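Local structure of soluble lytic murein transglycosylase (Escherichia coli, 1QSA) at residues Lys14-Trp17 against Asp23-Glu26; Ile257-Leu262 against Asp277-Ser282; Ala378-Pro383 against Ala417-Tyr422. The protein cleaves the MurNAc-GlcNAc glycosidic bonds of peptidoglycan from the chain ends, forming a 1,6-anhydro bond in the MurNAc product. All coordinates share one frame; numbering follows the deposited sequence.

Contact 1: Lys14-Trp17 against Asp23-Glu26. With ACT (acetate ion), chain O.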
# COMPACT_ATOMS: atom_id res chain seq x y z
N LYS A 14 13.94 3.31 31.61
CA LYS A 14 14.29 3.43 30.19
C LYS A 14 15.34 4.52 30.00
O LYS A 14 16.26 4.37 29.19
CB LYS A 14 13.05 3.74 29.36
CG LYS A 14 12.16 2.53 29.15
CD LYS A 14 10.80 2.92 28.57
CE LYS A 14 10.92 3.53 27.18
NZ LYS A 14 9.55 3.79 26.61
N GLN A 15 15.21 5.61 30.74
CA GLN A 15 16.18 6.71 30.68
C GLN A 15 17.55 6.18 31.13
O GLN A 15 18.56 6.45 30.49
CB GLN A 15 15.72 7.85 31.58
CG GLN A 15 16.66 9.04 31.66
CD GLN A 15 16.13 10.13 32.61
OE1 GLN A 15 15.82 9.86 33.78
NE2 GLN A 15 16.01 11.35 32.10
N ALA A 16 17.57 5.41 32.22
CA ALA A 16 18.82 4.85 32.73
C ALA A 16 19.43 3.88 31.72
O ALA A 16 20.63 3.92 31.45
CB ALA A 16 18.58 4.13 34.07
N TRP A 17 18.59 2.99 31.19
CA TRP A 17 19.01 1.98 30.22
C TRP A 17 19.58 2.63 28.95
O TRP A 17 20.61 2.18 28.44
CB TRP A 17 17.81 1.10 29.86
CG TRP A 17 18.10 -0.33 29.51
CD1 TRP A 17 19.12 -0.80 28.72
CD2 TRP A 17 17.31 -1.46 29.86
NE1 TRP A 17 18.99 -2.16 28.55
CE2 TRP A 17 17.88 -2.59 29.24
CE3 TRP A 17 16.15 -1.63 30.64
CZ2 TRP A 17 17.34 -3.88 29.37
CZ3 TRP A 17 15.61 -2.91 30.77
CH2 TRP A 17 16.21 -4.02 30.14
N ASP A 23 23.59 -0.23 36.61
CA ASP A 23 23.46 -0.42 38.05
C ASP A 23 22.05 0.03 38.44
O ASP A 23 21.36 -0.64 39.21
CB ASP A 23 24.57 0.32 38.84
CG ASP A 23 24.65 1.82 38.54
OD1 ASP A 23 24.25 2.29 37.45
OD2 ASP A 23 25.15 2.55 39.42
N VAL A 24 21.59 1.12 37.82
CA VAL A 24 20.24 1.64 38.06
C VAL A 24 19.22 0.64 37.49
O VAL A 24 18.25 0.29 38.16
CB VAL A 24 20.04 3.02 37.39
CG1 VAL A 24 18.58 3.49 37.50
CG2 VAL A 24 20.97 4.06 38.04
N VAL A 25 19.44 0.17 36.26
CA VAL A 25 18.50 -0.77 35.64
C VAL A 25 18.35 -2.06 36.46
O VAL A 25 17.23 -2.52 36.70
CB VAL A 25 18.92 -1.13 34.20
CG1 VAL A 25 18.01 -2.24 33.64
CG2 VAL A 25 18.84 0.12 33.30
N GLU A 26 19.46 -2.62 36.89
CA GLU A 26 19.44 -3.86 37.68
C GLU A 26 18.64 -3.72 38.96
O GLU A 26 17.87 -4.61 39.31
CB GLU A 26 20.87 -4.31 38.01
CG GLU A 26 21.62 -4.86 36.80
CD GLU A 26 23.11 -5.10 37.07
OE1 GLU A 26 23.55 -4.95 38.24
OE2 GLU A 26 23.83 -5.43 36.10
C ACT O . 8.37 0.69 24.92
O ACT O . 8.93 1.14 23.90
OXT ACT O . 8.45 1.24 26.03
CH3 ACT O . 7.54 -0.58 24.79
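Val-25 reaches Trp-17 with both branches because of its first torsion: with CG1 anti to the backbone N (chi1 173°), CG2 is left beside that nitrogen, and the two methyls divide the neighbour between them. Val-25 CG1 sits over one face of the Trp-17 indole, 3.9 Å from the centroid of the six-membered ring and 23° off its normal, a CH-pi contact displaced toward the rim, where CE3 is its closest atom. Val-25 CG2 drops instead onto the tryptophan backbone, 3.6 Å from Trp-17 N. The two side chains cross at about a right angle. Beside them Ala-16 points its CB at the second helix and meets Val-24 CG1 at 3.5 Å, tight for two carbons, while Val-25 CG2 lies 4.1 Å from the same Ala-16 CB. Asp-48 accepts a hydrogen bond from Trp-17 NE1, and Arg-44 makes a cation-pi contact with the ring. Away from this packing, Lys-14 NZ donates to OXT of an acetate ion, probably from the crystallisation liquor, at 2.8 Å. The contact joins the consecutive helices 3-18 and 22-28 across a short connection, a helix pair at the N-terminal end of the alpha-superhelix, with Trp-17 extending to helix 38-48.

Contact 2: Ile257-Leu262 against Asp277-Ser282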
# COMPACT_ATOMS: atom_id res chain seq x y z
N ILE A 257 0.28 -4.06 -24.99
CA ILE A 257 1.44 -3.43 -24.39
C ILE A 257 1.72 -2.06 -25.04
O ILE A 257 1.93 -1.07 -24.33
CB ILE A 257 2.67 -4.35 -24.51
CG1 ILE A 257 2.53 -5.51 -23.51
CG2 ILE A 257 3.97 -3.58 -24.29
CD1 ILE A 257 3.47 -6.66 -23.78
N VAL A 258 1.68 -2.01 -26.36
CA VAL A 258 1.94 -0.76 -27.08
C VAL A 258 0.80 0.24 -26.89
O VAL A 258 1.06 1.43 -26.64
CB VAL A 258 2.18 -1.04 -28.58
CG1 VAL A 258 2.25 0.28 -29.36
CG2 VAL A 258 3.49 -1.79 -28.75
N ALA A 259 -0.44 -0.24 -26.95
CA ALA A 259 -1.62 0.62 -26.79
C ALA A 259 -1.58 1.39 -25.47
O ALA A 259 -2.00 2.55 -25.42
CB ALA A 259 -2.89 -0.20 -26.91
N TRP A 260 -1.11 0.74 -24.41
CA TRP A 260 -0.99 1.38 -23.10
C TRP A 260 -0.07 2.59 -23.15
O TRP A 260 -0.21 3.52 -22.35
CB TRP A 260 -0.37 0.40 -22.08
CG TRP A 260 -1.37 -0.38 -21.31
CD1 TRP A 260 -1.65 -1.70 -21.45
CD2 TRP A 260 -2.22 0.12 -20.28
NE1 TRP A 260 -2.64 -2.07 -20.56
CE2 TRP A 260 -3.01 -0.97 -19.83
CE3 TRP A 260 -2.40 1.37 -19.68
CZ2 TRP A 260 -3.95 -0.84 -18.81
CZ3 TRP A 260 -3.35 1.50 -18.66
CH2 TRP A 260 -4.11 0.40 -18.25
N ARG A 261 0.91 2.54 -24.05
CA ARG A 261 1.90 3.60 -24.18
C ARG A 261 1.52 4.67 -25.21
O ARG A 261 2.30 5.58 -25.47
CB ARG A 261 3.28 3.03 -24.51
CG ARG A 261 3.73 1.84 -23.66
CD ARG A 261 3.55 2.07 -22.17
NE ARG A 261 4.24 3.26 -21.68
CZ ARG A 261 4.52 3.48 -20.40
NH1 ARG A 261 4.20 2.57 -19.48
NH2 ARG A 261 5.14 4.59 -20.03
N LEU A 262 0.33 4.55 -25.80
CA LEU A 262 -0.13 5.53 -26.79
C LEU A 262 -1.34 6.29 -26.25
O LEU A 262 -2.22 6.69 -27.00
CB LEU A 262 -0.47 4.83 -28.11
CG LEU A 262 0.73 4.24 -28.86
CD1 LEU A 262 0.26 3.45 -30.07
CD2 LEU A 262 1.69 5.35 -29.26
N ASP A 277 -7.61 0.45 -32.93
CA ASP A 277 -7.88 -0.82 -33.58
C ASP A 277 -7.39 -1.92 -32.64
O ASP A 277 -8.08 -2.92 -32.43
CB ASP A 277 -7.15 -0.91 -34.93
CG ASP A 277 -7.22 -2.31 -35.55
OD1 ASP A 277 -8.24 -2.64 -36.19
OD2 ASP A 277 -6.25 -3.09 -35.37
N ALA A 278 -6.22 -1.71 -32.04
CA ALA A 278 -5.65 -2.68 -31.09
C ALA A 278 -6.58 -2.88 -29.89
O ALA A 278 -6.88 -4.01 -29.51
CB ALA A 278 -4.27 -2.23 -30.63
N ILE A 279 -7.10 -1.78 -29.34
CA ILE A 279 -7.99 -1.89 -28.19
C ILE A 279 -9.32 -2.56 -28.55
O ILE A 279 -9.88 -3.29 -27.74
CB ILE A 279 -8.22 -0.52 -27.49
CG1 ILE A 279 -6.87 0.06 -27.06
CG2 ILE A 279 -9.07 -0.71 -26.23
CD1 ILE A 279 -6.95 1.48 -26.56
N MET A 280 -9.79 -2.34 -29.78
CA MET A 280 -11.04 -2.97 -30.24
C MET A 280 -10.90 -4.49 -30.28
O MET A 280 -11.88 -5.21 -30.08
CB MET A 280 -11.41 -2.46 -31.64
CG MET A 280 -12.03 -1.06 -31.67
SD MET A 280 -13.61 -0.99 -30.80
CE MET A 280 -14.70 -1.81 -31.98
N ARG A 281 -9.68 -4.97 -30.50
CA ARG A 281 -9.38 -6.40 -30.56
C ARG A 281 -8.88 -6.96 -29.23
O ARG A 281 -8.55 -8.14 -29.13
CB ARG A 281 -8.33 -6.66 -31.64
CG ARG A 281 -8.80 -6.33 -33.04
CD ARG A 281 -7.95 -7.07 -34.07
NE ARG A 281 -6.88 -6.24 -34.62
CZ ARG A 281 -5.99 -6.68 -35.51
NH1 ARG A 281 -6.02 -7.94 -35.93
NH2 ARG A 281 -5.05 -5.86 -35.96
N SER A 282 -8.83 -6.12 -28.20
CA SER A 282 -8.34 -6.52 -26.89
C SER A 282 -9.35 -7.19 -25.98
O SER A 282 -10.56 -7.00 -26.10
CB SER A 282 -7.73 -5.31 -26.17
OG SER A 282 -7.17 -5.69 -24.92
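Helices 248-260 and 269-280 follow one another in the alpha-superhelix, and where their C-terminal ends approach each other, the side chains that touch between residues 257-262 and 277-282 are all apolar. Ala-259 carries the contact from the first helix: its CB lies 4.0 Å from CG1 of Ile-279 and 4.5 Å from CB of Ala-278. The isoleucine leaves its own backbone to one side of the partner, but CG1, anti to the carbonyl carbon (chi1 -57°), swings the longer branch back to the alanine methyl. With both alanines turned toward the opposing segment, the CA atoms of Ala-259 and Ala-278 come within 6.8 Å, a close approach that short side chains permit. Only 85 Å² is buried between the segments, so this is a point of touch more than a broad interface. At the end of the second helix, Asp-277 forms a salt bridge with Arg-281 just beyond it, Arg-281 NH2 lying 3.1 Å from Asp-277 OD2; the oxygen uses its syn lone pair and stands 20° out of the guanidinium plane. Gln-252 NE2 hydrogen-bonds to Ala-278 O and Val-258 packs on Trp-274, further joining this pair. Val-258 also touches helices 212-228 and 230-243, and Trp-260 leans against Ser-286, Leu-287 and Arg-290 of helix 285-298.

Contact 3: Ala378-Pro383 against Ala417-Tyr422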
# COMPACT_ATOMS: atom_id res chain seq x y z
N ALA A 378 -14.59 -9.29 27.93
CA ALA A 378 -13.40 -9.86 28.53
C ALA A 378 -12.19 -9.31 27.78
O ALA A 378 -11.13 -9.10 28.36
CB ALA A 378 -13.43 -11.40 28.45
N LEU A 379 -12.39 -9.03 26.49
CA LEU A 379 -11.32 -8.51 25.65
C LEU A 379 -10.82 -7.13 26.08
O LEU A 379 -9.67 -6.79 25.83
CB LEU A 379 -11.75 -8.49 24.18
CG LEU A 379 -12.03 -9.86 23.55
CD1 LEU A 379 -12.60 -9.70 22.15
CD2 LEU A 379 -10.74 -10.68 23.52
N THR A 380 -11.68 -6.35 26.74
CA THR A 380 -11.28 -5.02 27.20
C THR A 380 -10.77 -5.02 28.64
O THR A 380 -10.25 -4.01 29.11
CB THR A 380 -12.44 -4.00 27.05
OG1 THR A 380 -13.51 -4.32 27.96
CG2 THR A 380 -12.99 -4.01 25.63
N GLN A 381 -10.85 -6.16 29.33
CA GLN A 381 -10.42 -6.25 30.72
C GLN A 381 -9.19 -7.13 30.97
O GLN A 381 -8.79 -7.34 32.11
CB GLN A 381 -11.58 -6.75 31.59
CG GLN A 381 -12.83 -5.87 31.54
CD GLN A 381 -14.02 -6.52 32.22
OE1 GLN A 381 -13.88 -7.49 32.97
NE2 GLN A 381 -15.22 -6.00 31.94
N GLY A 382 -8.57 -7.60 29.89
CA GLY A 382 -7.41 -8.46 30.04
C GLY A 382 -6.05 -7.81 30.00
O GLY A 382 -5.92 -6.59 29.86
N PRO A 383 -4.99 -8.62 30.15
CA PRO A 383 -3.62 -8.10 30.13
C PRO A 383 -3.19 -7.48 28.79
O PRO A 383 -2.44 -6.50 28.80
CB PRO A 383 -2.77 -9.32 30.51
CG PRO A 383 -3.64 -10.49 30.22
CD PRO A 383 -5.02 -10.04 30.52
N ALA A 417 -16.38 -4.50 16.66
CA ALA A 417 -17.09 -3.22 16.76
C ALA A 417 -17.01 -2.67 18.19
O ALA A 417 -16.88 -1.46 18.40
CB ALA A 417 -18.57 -3.39 16.32
N GLN A 418 -17.08 -3.57 19.18
CA GLN A 418 -16.95 -3.14 20.57
C GLN A 418 -15.55 -2.60 20.79
O GLN A 418 -15.39 -1.57 21.44
CB GLN A 418 -17.16 -4.31 21.53
CG GLN A 418 -18.59 -4.80 21.64
CD GLN A 418 -18.69 -5.97 22.59
OE1 GLN A 418 -18.01 -6.98 22.43
NE2 GLN A 418 -19.54 -5.83 23.60
N LEU A 419 -14.54 -3.30 20.27
CA LEU A 419 -13.15 -2.85 20.40
C LEU A 419 -12.95 -1.50 19.69
O LEU A 419 -12.29 -0.60 20.22
CB LEU A 419 -12.19 -3.93 19.87
CG LEU A 419 -12.01 -5.17 20.76
CD1 LEU A 419 -11.21 -6.26 20.04
CD2 LEU A 419 -11.31 -4.77 22.07
N ALA A 420 -13.54 -1.34 18.51
CA ALA A 420 -13.44 -0.08 17.78
C ALA A 420 -14.03 1.06 18.64
O ALA A 420 -13.40 2.10 18.82
CB ALA A 420 -14.19 -0.17 16.44
N ARG A 421 -15.20 0.81 19.23
CA ARG A 421 -15.87 1.83 20.05
C ARG A 421 -15.11 2.10 21.35
O ARG A 421 -15.08 3.23 21.82
CB ARG A 421 -17.31 1.42 20.34
CG ARG A 421 -18.12 2.51 21.05
CD ARG A 421 -18.28 3.73 20.17
NE ARG A 421 -18.77 4.89 20.92
CZ ARG A 421 -19.33 5.97 20.37
NH1 ARG A 421 -19.47 6.04 19.05
NH2 ARG A 421 -19.74 6.97 21.13
N TYR A 422 -14.51 1.06 21.92
CA TYR A 422 -13.73 1.20 23.16
C TYR A 422 -12.53 2.13 22.87
O TYR A 422 -12.26 3.06 23.62
CB TYR A 422 -13.23 -0.16 23.63
CG TYR A 422 -12.50 -0.11 24.94
CD1 TYR A 422 -13.20 -0.18 26.14
CD2 TYR A 422 -11.11 -0.02 24.99
CE1 TYR A 422 -12.53 -0.15 27.37
CE2 TYR A 422 -10.43 0.01 26.22
CZ TYR A 422 -11.15 -0.05 27.39
OH TYR A 422 -10.50 -0.02 28.61
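Residues 378-381 form a short, weakly bonded helical turn, while 417-422 is part of the regular helix 413-425; the backbones come nearest at Thr-380 and Leu-419, with CA atoms 7.4 Å apart. After the turn the chain straightens at Gly-382, the N-cap of the helix that Pro-383 begins. Thr-380 is the centre of the contact. Its CB rides over one face of the Tyr-422 ring, 4.1 Å from the centroid and 18° off the normal, a CH-pi contact shifted toward the CE1 side, and its methyl CG2 spans the gap between the ring, 3.9 Å from Tyr-422 CD1, and the leucine, 4.0 Å from Leu-419 CD2. The tyrosine ring is carried out to this position by a first torsion that sets CG anti to the backbone N (chi1 -176°). Thr-380 OG1 hydrogen-bonds back to the carbonyl of Ser-377. Leu-379 CD1 adds a looser touch, 4.3 Å from Leu-419 CD1. Putting an alanine at Tyr-422 would probably leave the buried Thr-380 without the ring that covers its CB and methyl, opening a gap next to Met-385. The contact thus packs a short helical turn against helix 413-425 within the L domain. Met-385 of helix 383-393 packs on Thr-380, Leu-419 and Tyr-422 alike, Trp-404 and Val-408 of helix 397-408 back Leu-419, and Ala-420 rests on helix 429-438.

Read from the N terminus, the three contacts come in series, each closed before the next opens, so none nests within or crosses another. In contact 1 five residues separate the segments, three of them the connection between helices 3-18 and 22-28. Contact 2 spans fourteen residues and joins helices 248-260 and 269-280, on the opposite side of the chain's centre, its own centre about 66 Å from that of contact 1. Contact 3 closes the longest loop, 33 mostly helical residues, within the L domain. The centres of contact 1 and contact 3 are about 33 Å apart, closer than those of contacts 1 and 2 despite the greater separation along the chain, consistent with a superhelix that curves back on itself.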